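Long-range contact in UPF0062 protein MJ1593 (Methanocaldococcus jannaschii, PDB 2YX5), which is of unknown function but belongs by name to the small PurS-like alpha/beta proteins and assembles from four chains: residues 5-10 against 38-43. Residues are numbered along the deposited sequence; the frame is centred on the assembly and turned at random.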
# COMPACT_ATOMS: atom_id res chain seq x y z
N THR A 5 18.56 -1.42 4.42
CA THR A 5 17.56 -1.09 3.44
C THR A 5 16.93 -2.39 2.93
O THR A 5 17.62 -3.26 2.40
CB THR A 5 18.18 -0.29 2.29
OG1 THR A 5 18.72 0.93 2.82
CG2 THR A 5 17.13 0.04 1.23
N VAL A 6 15.61 -2.54 3.12
CA VAL A 6 14.93 -3.73 2.63
C VAL A 6 14.02 -3.39 1.45
O VAL A 6 13.12 -2.57 1.58
CB VAL A 6 14.09 -4.39 3.74
CG1 VAL A 6 13.52 -5.73 3.27
CG2 VAL A 6 14.92 -4.59 4.97
N ILE A 7 14.28 -4.00 0.30
CA ILE A 7 13.43 -3.80 -0.87
C ILE A 7 12.60 -5.06 -0.98
O ILE A 7 13.15 -6.16 -0.96
CB ILE A 7 14.20 -3.68 -2.19
CG1 ILE A 7 14.93 -2.35 -2.28
CG2 ILE A 7 13.25 -3.81 -3.33
CD1 ILE A 7 16.14 -2.27 -1.40
N ILE A 8 11.29 -4.90 -1.07
CA ILE A 8 10.38 -6.02 -1.19
C ILE A 8 9.54 -5.89 -2.45
O ILE A 8 8.95 -4.85 -2.71
CB ILE A 8 9.44 -6.11 -0.01
CG1 ILE A 8 10.24 -6.26 1.28
CG2 ILE A 8 8.49 -7.28 -0.21
CD1 ILE A 8 9.38 -6.42 2.53
N LYS A 9 9.51 -6.95 -3.25
CA LYS A 9 8.75 -6.97 -4.49
C LYS A 9 7.98 -8.28 -4.59
O LYS A 9 8.12 -9.18 -3.75
CB LYS A 9 9.71 -6.83 -5.68
CG LYS A 9 10.92 -7.76 -5.54
CD LYS A 9 11.87 -7.70 -6.73
CE LYS A 9 13.08 -8.63 -6.54
NZ LYS A 9 14.01 -8.21 -5.43
N LEU A 10 7.15 -8.39 -5.62
CA LEU A 10 6.41 -9.62 -5.83
C LEU A 10 7.40 -10.61 -6.45
O LEU A 10 8.38 -10.19 -7.08
CB LEU A 10 5.25 -9.40 -6.80
CG LEU A 10 4.07 -8.59 -6.29
CD1 LEU A 10 3.00 -8.50 -7.37
CD2 LEU A 10 3.52 -9.24 -5.05
N GLN A 38 7.26 -0.59 -12.66
CA GLN A 38 7.33 -1.63 -11.66
C GLN A 38 7.35 -0.91 -10.32
O GLN A 38 7.84 0.21 -10.24
CB GLN A 38 8.61 -2.47 -11.84
CG GLN A 38 8.36 -3.99 -11.97
CD GLN A 38 7.64 -4.63 -10.75
OE1 GLN A 38 6.50 -4.27 -10.41
NE2 GLN A 38 8.32 -5.59 -10.09
N THR A 39 6.80 -1.53 -9.28
CA THR A 39 6.76 -0.92 -7.96
C THR A 39 7.31 -1.82 -6.86
O THR A 39 7.25 -3.04 -6.95
CB THR A 39 5.34 -0.44 -7.60
OG1 THR A 39 4.43 -1.53 -7.69
CG2 THR A 39 4.90 0.66 -8.55
N TYR A 40 7.83 -1.19 -5.81
CA TYR A 40 8.45 -1.89 -4.70
C TYR A 40 8.18 -1.16 -3.41
O TYR A 40 7.88 0.03 -3.40
CB TYR A 40 9.98 -1.89 -4.86
CG TYR A 40 10.47 -2.32 -6.20
CD1 TYR A 40 10.61 -3.68 -6.49
CD2 TYR A 40 10.77 -1.39 -7.19
CE1 TYR A 40 11.04 -4.11 -7.74
CE2 TYR A 40 11.21 -1.80 -8.46
CZ TYR A 40 11.34 -3.17 -8.73
OH TYR A 40 11.75 -3.64 -9.97
N LYS A 41 8.32 -1.88 -2.32
CA LYS A 41 8.14 -1.25 -1.04
C LYS A 41 9.57 -1.12 -0.51
O LYS A 41 10.36 -2.06 -0.55
CB LYS A 41 7.29 -2.12 -0.10
CG LYS A 41 6.75 -1.37 1.13
CD LYS A 41 5.86 -0.21 0.69
CE LYS A 41 5.36 0.67 1.83
NZ LYS A 41 4.88 1.98 1.25
N MET A 42 9.92 0.07 -0.06
CA MET A 42 11.23 0.25 0.49
C MET A 42 11.07 0.41 1.99
O MET A 42 10.26 1.19 2.45
CB MET A 42 11.91 1.46 -0.13
CG MET A 42 13.35 1.64 0.37
SD MET A 42 14.43 2.71 -0.65
CE MET A 42 14.33 4.30 0.28
N ILE A 43 11.84 -0.36 2.75
CA ILE A 43 11.80 -0.30 4.21
C ILE A 43 13.21 -0.02 4.79
O ILE A 43 14.11 -0.88 4.70
CB ILE A 43 11.28 -1.62 4.81
CG1 ILE A 43 9.86 -1.90 4.32
CG2 ILE A 43 11.33 -1.56 6.32
CD1 ILE A 43 9.34 -3.30 4.63
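Val6 with Ile43 and Ile8 with Lys41 are the hydrogen-bonded pairs between strands 5-10 and 38-43, which run antiparallel. Val6 N reaches Ile43 O at 2.7 Å. Ile43 N returns a bond to Val6 O. Ile8 N meets Lys41 O at 3.0 Å, and Lys41 N bonds to Ile8 O. Between them Ile7 and Met42 form the non-hydrogen-bonded pair, where the CA of Ile7 approaches Lys41 O and the CA of Met42 approaches Val6 O in weaker C-H...O contacts.

Close apolar packing lies on the face of Val6, Ile8 and Ile43. CB of Val6 sits 4.1 Å from CB of Ile43. Chi1 of Ile43 (-61°) puts CG1 beside the backbone N, and the CD1 it carries meets CD1 of Ile8 at 3.8 Å. Lys41 shares this face, but its chain leads away from strand 5-10.

The other face is uneven. Its close end is Lys9 CB against the edge of the Tyr40 ring, in the ring plane and 3.4 Å from CD1. The two side chains run side by side. CG2 of Ile7 approaches CB of Tyr40 obliquely. The loose end is Thr5 CG2, 4.2 Å from CG of Met42.

Segment 5-10 lies on the central strand of a three-stranded antiparallel sheet, ordered 34-47, 2-10, 73-81. Helix 17-28 lies in the connection between the two paired strands. A strand of the second subunit pairs with 38-43, so the sheet runs on across the interface. Backbone bonds thus set the register and apolar contacts hold one face, while the lysine ends reach only weak, long ion pairs, Lys9 with Glu76 and Lys41 with Glu18 of the second subunit.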